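Local coordinates for protein serine protease inhibitor (Schistosoma haematobium, PDB 3STO) that is a blood-fluke serpin that probably inhibits serine endopeptidases, at residues 269-283 and 382-396. Sequence-based numbering, arbitrary orientation.
Sequences ATELLNGNKVLSEYV and ICFIYDQQLTMPIMA
Leu279 meets the Phe384 ring over one face: its CD2 lies 3.6 Å from the centroid of that ring and 17° off the normal, which qualifies as a CH-pi contact. With CG anti to the backbone N (chi1 -175°), the side chain of Leu279 reaches from helix 279-283 to the strand, where the same CD2 also comes 3.7 Å from Tyr386 CD1 and touches Pro393 of the returning strand. Val283 makes a second CH-pi contact, its CG2 standing 4.1 Å from the centroid of the Tyr386 ring, 6° off the normal. Toward helix 269-273 the contact is aliphatic: Ile382 CD1 lies 3.7 Å from Ala269 CB, its CG2 branch lies 4.2 Å from Leu273 CB, and Leu273 CD1 rests 3.8 Å from Ala396 CB. One water accepts from Ser280 N at 2.9 Å and donates to Thr391 O at 3.1 Å. Strand 382-387 runs between strands 253-260 and 392-399, hydrogen-bonded to both; its alternate residues Ile382, Phe384 and Tyr386 point to the two short helices, whereas Ile385 turns to Phe194 of strand 186-197. The chemistry implies that these helices, probably serpin helices G and H, are held to sheet B mainly by apolar and CH-pi contacts, with a water bridge at turn 388-391.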
ATOM      1  N   ALA A 269      -0.318  10.132 -16.387  1.00 18.25           N
ATOM      2  CA  ALA A 269      -0.890   9.314 -15.337  1.00 18.09           C
ATOM      3  C   ALA A 269       0.221   8.674 -14.507  1.00 28.24           C
ATOM      4  O   ALA A 269       0.011   8.325 -13.350  1.00 24.59           O
ATOM      5  CB  ALA A 269      -1.809   8.269 -15.910  1.00 10.47           C
ATOM      6  N   THR A 270       1.394   8.524 -15.112  1.00 20.21           N
ATOM      7  CA  THR A 270       2.545   7.933 -14.427  1.00 27.51           C
ATOM      8  C   THR A 270       3.122   8.873 -13.380  1.00 16.82           C
ATOM      9  O   THR A 270       3.592   8.435 -12.367  1.00 19.34           O
ATOM     10  CB  THR A 270       3.673   7.612 -15.409  1.00 32.65           C
ATOM     11  OG1 THR A 270       3.836   8.714 -16.320  1.00 37.58           O
ATOM     12  CG2 THR A 270       3.347   6.372 -16.175  1.00 29.57           C
ATOM     13  N   GLU A 271       3.090  10.166 -13.655  1.00 13.77           N
ATOM     14  CA  GLU A 271       3.465  11.162 -12.683  1.00 17.47           C
ATOM     15  C   GLU A 271       2.588  11.215 -11.376  1.00 21.97           C
ATOM     16  O   GLU A 271       3.056  11.622 -10.325  1.00 27.22           O
ATOM     17  CB  GLU A 271       3.587  12.513 -13.377  1.00 19.89           C
ATOM     18  CG  GLU A 271       4.573  12.487 -14.572  1.00 21.66           C
ATOM     19  CD  GLU A 271       5.943  11.841 -14.245  1.00 39.89           C
ATOM     20  OE1 GLU A 271       6.747  12.465 -13.511  1.00 46.20           O
ATOM     21  OE2 GLU A 271       6.220  10.708 -14.722  1.00 43.71           O
ATOM     22  N   LEU A 272       1.339  10.784 -11.437  1.00 17.04           N
ATOM     23  CA  LEU A 272       0.544  10.637 -10.229  1.00 22.00           C
ATOM     24  C   LEU A 272       0.882   9.353  -9.485  1.00 24.20           C
ATOM     25  O   LEU A 272       0.842   9.340  -8.258  1.00 23.48           O
ATOM     26  CB  LEU A 272      -0.959  10.671 -10.534  1.00 19.94           C
ATOM     27  CG  LEU A 272      -1.518  12.038 -10.912  1.00 24.40           C
ATOM     28  CD1 LEU A 272      -2.828  11.838 -11.603  1.00 27.34           C
ATOM     29  CD2 LEU A 272      -1.681  12.896  -9.698  1.00 24.61           C
ATOM     30  N   LEU A 273       1.179   8.280 -10.226  1.00 18.73           N
ATOM     31  CA  LEU A 273       1.590   7.026  -9.614  1.00 18.60           C
ATOM     32  C   LEU A 273       2.965   7.181  -8.916  1.00 26.15           C
ATOM     33  O   LEU A 273       3.153   6.715  -7.790  1.00 24.00           O
ATOM     34  CB  LEU A 273       1.597   5.880 -10.635  1.00 21.73           C
ATOM     35  CG  LEU A 273       1.925   4.504 -10.026  1.00 30.05           C
ATOM     36  CD1 LEU A 273       0.770   3.989  -9.175  1.00 19.26           C
ATOM     37  CD2 LEU A 273       2.312   3.467 -11.091  1.00 22.42           C
ATOM     38  N   ASN A 274       3.917   7.859  -9.558  1.00 18.20           N
ATOM     39  CA  ASN A 274       5.233   7.996  -8.959  1.00 21.94           C
ATOM     40  C   ASN A 274       5.325   9.164  -7.955  1.00 30.65           C
ATOM     41  O   ASN A 274       6.340   9.331  -7.292  1.00 27.84           O
ATOM     42  CB  ASN A 274       6.343   8.066 -10.026  1.00 15.86           C
ATOM     43  CG  ASN A 274       6.306   9.339 -10.846  1.00 22.00           C
ATOM     44  OD1 ASN A 274       5.820  10.375 -10.406  1.00 22.23           O
ATOM     45  ND2 ASN A 274       6.823   9.262 -12.061  1.00 23.92           N
ATOM     46  N   GLY A 275       4.256   9.955  -7.846  1.00 28.74           N
ATOM     47  CA  GLY A 275       4.202  11.047  -6.892  1.00 22.40           C
ATOM     48  C   GLY A 275       4.810  12.384  -7.327  1.00 27.57           C
ATOM     49  O   GLY A 275       4.776  13.344  -6.571  1.00 21.22           O
ATOM     50  N   ASN A 276       5.358  12.465  -8.535  1.00 24.25           N
ATOM     51  CA  ASN A 276       5.860  13.742  -9.037  1.00 22.14           C
ATOM     52  C   ASN A 276       4.749  14.758  -9.173  1.00 27.08           C
ATOM     53  O   ASN A 276       4.977  15.962  -9.082  1.00 34.56           O
ATOM     54  CB  ASN A 276       6.585  13.575 -10.382  1.00 26.91           C
ATOM     55  CG  ASN A 276       7.893  12.809 -10.249  1.00 34.31           C
ATOM     56  OD1 ASN A 276       8.383  12.580  -9.137  1.00 34.34           O
ATOM     57  ND2 ASN A 276       8.450  12.390 -11.373  1.00 26.62           N
ATOM     58  N   LYS A 277       3.543  14.268  -9.430  1.00 28.09           N
ATOM     59  CA  LYS A 277       2.357  15.104  -9.420  1.00 23.55           C
ATOM     60  C   LYS A 277       1.583  14.740  -8.169  1.00 24.30           C
ATOM     61  O   LYS A 277       1.546  13.572  -7.780  1.00 19.64           O
ATOM     62  CB  LYS A 277       1.518  14.837 -10.642  1.00 20.75           C
ATOM     63  CG  LYS A 277       1.842  15.660 -11.884  1.00 21.99           C
ATOM     64  CD  LYS A 277       1.088  15.015 -13.094  1.00 28.55           C
ATOM     65  CE  LYS A 277       0.859  15.979 -14.241  1.00 33.75           C
ATOM     66  NZ  LYS A 277       2.058  16.191 -15.076  1.00 37.49           N
ATOM     67  N   VAL A 278       0.991  15.741  -7.524  1.00 26.78           N
ATOM     68  CA  VAL A 278       0.376  15.550  -6.200  1.00 26.89           C
ATOM     69  C   VAL A 278      -1.110  15.241  -6.334  1.00 26.22           C
ATOM     70  O   VAL A 278      -1.884  16.098  -6.755  1.00 27.15           O
ATOM     71  CB  VAL A 278       0.589  16.796  -5.302  1.00 31.12           C
ATOM     72  CG1 VAL A 278      -0.046  16.609  -3.948  1.00 23.32           C
ATOM     73  CG2 VAL A 278       2.059  17.056  -5.151  1.00 23.58           C
ATOM     74  N   LEU A 279      -1.486  14.013  -5.987  1.00 21.73           N
ATOM     75  CA  LEU A 279      -2.830  13.512  -6.225  1.00 21.09           C
ATOM     76  C   LEU A 279      -3.911  14.408  -5.626  1.00 23.72           C
ATOM     77  O   LEU A 279      -4.916  14.714  -6.283  1.00 26.00           O
ATOM     78  CB  LEU A 279      -2.984  12.064  -5.704  1.00 20.18           C
ATOM     79  CG  LEU A 279      -4.331  11.327  -5.990  1.00 21.08           C
ATOM     80  CD1 LEU A 279      -4.759  11.305  -7.478  1.00 11.89           C
ATOM     81  CD2 LEU A 279      -4.300   9.896  -5.446  1.00 16.57           C
ATOM     82  N   SER A 280      -3.705  14.821  -4.380  1.00 21.52           N
ATOM     83  CA  SER A 280      -4.679  15.649  -3.665  1.00 22.87           C
ATOM     84  C   SER A 280      -5.016  16.936  -4.401  1.00 24.04           C
ATOM     85  O   SER A 280      -6.152  17.383  -4.333  1.00 28.03           O
ATOM     86  CB  SER A 280      -4.234  15.942  -2.223  1.00 27.60           C
ATOM     87  OG  SER A 280      -3.028  16.673  -2.192  1.00 25.04           O
ATOM     88  N   GLU A 281      -4.041  17.513  -5.104  1.00 21.55           N
ATOM     89  CA  GLU A 281      -4.266  18.703  -5.927  1.00 23.17           C
ATOM     90  C   GLU A 281      -5.212  18.439  -7.079  1.00 34.50           C
ATOM     91  O   GLU A 281      -5.914  19.353  -7.501  1.00 36.56           O
ATOM     92  CB  GLU A 281      -2.944  19.256  -6.491  1.00 22.93           C
ATOM     93  CG  GLU A 281      -1.994  19.786  -5.408  1.00 38.03           C
ATOM     94  CD  GLU A 281      -0.721  20.403  -5.969  1.00 66.25           C
ATOM     95  OE1 GLU A 281      -0.704  20.700  -7.186  1.00 79.99           O
ATOM     96  OE2 GLU A 281       0.260  20.593  -5.197  1.00 65.28           O
ATOM     97  N   TYR A 282      -5.206  17.197  -7.596  1.00 33.60           N
ATOM     98  CA  TYR A 282      -6.128  16.788  -8.652  1.00 24.15           C
ATOM     99  C   TYR A 282      -7.466  16.453  -8.059  1.00 27.71           C
ATOM    100  O   TYR A 282      -8.492  16.865  -8.579  1.00 30.55           O
ATOM    101  CB  TYR A 282      -5.575  15.616  -9.483  1.00 21.81           C
ATOM    102  CG  TYR A 282      -4.443  16.084 -10.329  1.00 18.27           C
ATOM    103  CD1 TYR A 282      -3.190  16.294  -9.774  1.00 25.69           C
ATOM    104  CD2 TYR A 282      -4.636  16.420 -11.637  1.00 17.06           C
ATOM    105  CE1 TYR A 282      -2.122  16.780 -10.536  1.00 28.70           C
ATOM    106  CE2 TYR A 282      -3.592  16.912 -12.416  1.00 25.09           C
ATOM    107  CZ  TYR A 282      -2.330  17.093 -11.861  1.00 31.26           C
ATOM    108  OH  TYR A 282      -1.280  17.577 -12.628  1.00 25.12           O
ATOM    109  N   VAL A 283      -7.464  15.705  -6.966  1.00 23.57           N
ATOM    110  CA  VAL A 283      -8.722  15.321  -6.346  1.00 22.05           C
ATOM    111  C   VAL A 283      -9.534  16.545  -5.891  1.00 37.43           C
ATOM    112  O   VAL A 283     -10.769  16.558  -6.025  1.00 29.75           O
ATOM    113  CB  VAL A 283      -8.491  14.271  -5.226  1.00 33.43           C
ATOM    114  CG1 VAL A 283      -9.793  13.915  -4.498  1.00 23.29           C
ATOM    115  CG2 VAL A 283      -7.886  13.008  -5.823  1.00 28.65           C
ATOM    116  N   ILE A 382      -4.448   3.939 -14.100  1.00 18.41           N
ATOM    117  CA  ILE A 382      -3.874   4.033 -12.768  1.00 21.32           C
ATOM    118  C   ILE A 382      -4.996   4.301 -11.768  1.00 16.86           C
ATOM    119  O   ILE A 382      -5.925   5.060 -12.036  1.00 20.99           O
ATOM    120  CB  ILE A 382      -2.713   5.082 -12.747  1.00 17.74           C
ATOM    121  CG1 ILE A 382      -1.431   4.393 -13.239  1.00 14.76           C
ATOM    122  CG2 ILE A 382      -2.505   5.704 -11.373  1.00 17.13           C
ATOM    123  CD1 ILE A 382      -0.868   5.016 -14.422  1.00 23.10           C
ATOM    124  N   CYS A 383      -4.946   3.632 -10.635  1.00 14.81           N
ATOM    125  CA  CYS A 383      -5.971   3.853  -9.638  1.00 18.04           C
ATOM    126  C   CYS A 383      -5.406   3.916  -8.210  1.00 25.46           C
ATOM    127  O   CYS A 383      -4.278   3.470  -7.945  1.00 23.49           O
ATOM    128  CB  CYS A 383      -7.089   2.825  -9.770  1.00 13.98           C
ATOM    129  SG  CYS A 383      -6.541   1.177  -9.469  1.00 18.47           S
ATOM    130  N   PHE A 384      -6.193   4.493  -7.304  1.00 15.02           N
ATOM    131  CA  PHE A 384      -5.771   4.690  -5.929  1.00 16.35           C
ATOM    132  C   PHE A 384      -6.918   4.433  -4.987  1.00 19.29           C
ATOM    133  O   PHE A 384      -8.072   4.660  -5.340  1.00 14.13           O
ATOM    134  CB  PHE A 384      -5.367   6.130  -5.735  1.00 15.32           C
ATOM    135  CG  PHE A 384      -4.261   6.597  -6.650  1.00 14.67           C
ATOM    136  CD1 PHE A 384      -2.910   6.442  -6.273  1.00 18.18           C
ATOM    137  CD2 PHE A 384      -4.560   7.251  -7.823  1.00 12.55           C
ATOM    138  CE1 PHE A 384      -1.884   6.909  -7.055  1.00 13.67           C
ATOM    139  CE2 PHE A 384      -3.536   7.726  -8.652  1.00 15.90           C
ATOM    140  CZ  PHE A 384      -2.193   7.563  -8.260  1.00 19.57           C
ATOM    141  N   ILE A 385      -6.621   3.931  -3.792  1.00 15.96           N
ATOM    142  CA  ILE A 385      -7.547   4.154  -2.699  1.00 12.61           C
ATOM    143  C   ILE A 385      -7.050   5.432  -2.046  1.00 16.57           C
ATOM    144  O   ILE A 385      -5.925   5.489  -1.583  1.00 19.93           O
ATOM    145  CB  ILE A 385      -7.554   3.027  -1.730  1.00 20.15           C
ATOM    146  CG1 ILE A 385      -8.047   1.767  -2.427  1.00 16.89           C
ATOM    147  CG2 ILE A 385      -8.374   3.413  -0.479  1.00 13.68           C
ATOM    148  CD1 ILE A 385      -7.858   0.508  -1.606  1.00 21.25           C
ATOM    149  N   TYR A 386      -7.848   6.489  -2.097  1.00 15.35           N
ATOM    150  CA  TYR A 386      -7.394   7.799  -1.662  1.00 18.14           C
ATOM    151  C   TYR A 386      -8.013   8.096  -0.299  1.00 16.93           C
ATOM    152  O   TYR A 386      -9.201   7.841  -0.089  1.00 13.08           O
ATOM    153  CB  TYR A 386      -7.815   8.857  -2.698  1.00 16.49           C
ATOM    154  CG  TYR A 386      -7.506  10.296  -2.344  1.00 17.04           C
ATOM    155  CD1 TYR A 386      -6.203  10.772  -2.348  1.00 16.54           C
ATOM    156  CD2 TYR A 386      -8.523  11.185  -2.007  1.00 21.76           C
ATOM    157  CE1 TYR A 386      -5.913  12.087  -2.034  1.00 20.60           C
ATOM    158  CE2 TYR A 386      -8.245  12.508  -1.684  1.00 23.32           C
ATOM    159  CZ  TYR A 386      -6.925  12.955  -1.692  1.00 33.25           C
ATOM    160  OH  TYR A 386      -6.623  14.272  -1.384  1.00 26.72           O
ATOM    161  N   ASP A 387      -7.197   8.627   0.617  1.00 19.13           N
ATOM    162  CA  ASP A 387      -7.638   8.978   1.974  1.00 15.50           C
ATOM    163  C   ASP A 387      -7.928  10.477   2.094  1.00 19.63           C
ATOM    164  O   ASP A 387      -7.028  11.301   1.939  1.00 18.02           O
ATOM    165  CB  ASP A 387      -6.589   8.548   2.984  1.00 17.62           C
ATOM    166  CG  ASP A 387      -7.048   8.730   4.427  1.00 28.61           C
ATOM    167  OD1 ASP A 387      -7.778   9.706   4.747  1.00 27.41           O
ATOM    168  OD2 ASP A 387      -6.650   7.890   5.250  1.00 22.57           O
ATOM    169  N   GLN A 388      -9.186  10.835   2.370  1.00 18.84           N
ATOM    170  CA  GLN A 388      -9.613  12.234   2.232  1.00 21.72           C
ATOM    171  C   GLN A 388      -9.229  13.055   3.428  1.00 19.34           C
ATOM    172  O   GLN A 388      -9.222  14.281   3.384  1.00 27.55           O
ATOM    173  CB  GLN A 388     -11.117  12.360   1.952  1.00 20.24           C
ATOM    174  CG  GLN A 388     -11.544  11.573   0.743  1.00 17.37           C
ATOM    175  CD  GLN A 388     -12.381  12.378  -0.216  1.00 30.16           C
ATOM    176  OE1 GLN A 388     -11.965  13.443  -0.718  1.00 34.15           O
ATOM    177  NE2 GLN A 388     -13.575  11.887  -0.476  1.00 33.47           N
ATOM    178  N   GLN A 389      -8.882  12.370   4.499  1.00 18.04           N
ATOM    179  CA  GLN A 389      -8.412  13.060   5.679  1.00 20.94           C
ATOM    180  C   GLN A 389      -6.893  13.285   5.607  1.00 29.56           C
ATOM    181  O   GLN A 389      -6.410  14.416   5.716  1.00 28.87           O
ATOM    182  CB  GLN A 389      -8.831  12.274   6.910  1.00 23.55           C
ATOM    183  CG  GLN A 389      -8.505  12.955   8.200  1.00 34.29           C
ATOM    184  CD  GLN A 389      -8.972  12.136   9.334  1.00 38.91           C
ATOM    185  OE1 GLN A 389     -10.150  11.720   9.362  1.00 33.72           O
ATOM    186  NE2 GLN A 389      -8.051  11.824  10.266  1.00 35.62           N
ATOM    187  N   LEU A 390      -6.143  12.214   5.361  1.00 30.15           N
ATOM    188  CA  LEU A 390      -4.709  12.339   5.161  1.00 17.44           C
ATOM    189  C   LEU A 390      -4.354  13.034   3.849  1.00 28.01           C
ATOM    190  O   LEU A 390      -3.207  13.384   3.638  1.00 30.88           O
ATOM    191  CB  LEU A 390      -4.060  10.970   5.206  1.00 17.81           C
ATOM    192  CG  LEU A 390      -4.316  10.152   6.473  1.00 27.57           C
ATOM    193  CD1 LEU A 390      -3.580   8.829   6.375  1.00 32.19           C
ATOM    194  CD2 LEU A 390      -3.892  10.902   7.722  1.00 27.98           C
ATOM    195  N   THR A 391      -5.349  13.240   2.981  1.00 22.81           N
ATOM    196  CA  THR A 391      -5.139  13.717   1.605  1.00 25.20           C
ATOM    197  C   THR A 391      -3.971  13.038   0.870  1.00 21.79           C
ATOM    198  O   THR A 391      -3.113  13.700   0.276  1.00 28.15           O
ATOM    199  CB  THR A 391      -5.034  15.259   1.497  1.00 25.65           C
ATOM    200  OG1 THR A 391      -3.955  15.718   2.315  1.00 32.35           O
ATOM    201  CG2 THR A 391      -6.315  15.906   1.965  1.00 23.53           C
HETATM  202  N   MSE A 392      -3.962  11.717   0.894  1.00 13.09           N
HETATM  203  CA  MSE A 392      -2.937  10.993   0.185  1.00 26.75           C
HETATM  204  C   MSE A 392      -3.454   9.612  -0.167  1.00 23.66           C
HETATM  205  O   MSE A 392      -4.427   9.138   0.393  1.00 16.03           O
HETATM  206  CB  MSE A 392      -1.689  10.865   1.045  1.00 19.12           C
HETATM  207  CG  MSE A 392      -1.854   9.847   2.157  1.00 38.61           C
HETATM  208 SE   MSE A 392      -0.382   9.862   3.499  1.00 67.64          SE
HETATM  209  CE  MSE A 392       1.151   9.727   2.262  1.00 35.02           C
ATOM    210  N   PRO A 393      -2.808   8.963  -1.130  1.00 23.25           N
ATOM    211  CA  PRO A 393      -3.242   7.593  -1.397  1.00 15.40           C
ATOM    212  C   PRO A 393      -2.645   6.630  -0.387  1.00 19.29           C
ATOM    213  O   PRO A 393      -1.474   6.710  -0.010  1.00 26.24           O
ATOM    214  CB  PRO A 393      -2.676   7.319  -2.794  1.00 22.02           C
ATOM    215  CG  PRO A 393      -1.420   8.177  -2.849  1.00 21.04           C
ATOM    216  CD  PRO A 393      -1.782   9.439  -2.082  1.00 21.25           C
ATOM    217  N   ILE A 394      -3.469   5.717   0.076  1.00 16.79           N
ATOM    218  CA  ILE A 394      -2.945   4.667   0.906  1.00 24.79           C
ATOM    219  C   ILE A 394      -2.713   3.383   0.112  1.00 22.59           C
ATOM    220  O   ILE A 394      -2.103   2.448   0.600  1.00 26.14           O
ATOM    221  CB  ILE A 394      -3.831   4.424   2.132  1.00 29.02           C
ATOM    222  CG1 ILE A 394      -5.223   4.006   1.710  1.00 20.53           C
ATOM    223  CG2 ILE A 394      -3.877   5.694   3.034  1.00 21.58           C
ATOM    224  CD1 ILE A 394      -5.972   3.399   2.854  1.00 34.63           C
HETATM  225  N   MSE A 395      -3.188   3.356  -1.124  1.00 21.47           N
HETATM  226  CA  MSE A 395      -2.925   2.253  -2.034  1.00 19.09           C
HETATM  227  C   MSE A 395      -2.765   2.905  -3.422  1.00 22.45           C
HETATM  228  O   MSE A 395      -3.555   3.768  -3.813  1.00 19.29           O
HETATM  229  CB  MSE A 395      -4.054   1.231  -1.949  1.00 20.89           C
HETATM  230  CG  MSE A 395      -3.924  -0.039  -2.782  1.00 32.44           C
HETATM  231 SE   MSE A 395      -4.178   0.075  -4.733  1.00101.36          SE
HETATM  232  CE  MSE A 395      -5.943   0.873  -5.086  1.00 27.46           C
ATOM    233  N   ALA A 396      -1.694   2.536  -4.120  1.00 16.49           N
ATOM    234  CA  ALA A 396      -1.393   3.000  -5.471  1.00 11.75           C
ATOM    235  C   ALA A 396      -1.223   1.772  -6.375  1.00 15.75           C
ATOM    236  O   ALA A 396      -0.624   0.774  -5.993  1.00 17.70           O
ATOM    237  CB  ALA A 396      -0.107   3.893  -5.491  1.00 12.68           C
TER
HETATM  238  O   HOH W   1      -2.086  13.212  -2.585  1.00 26.16           O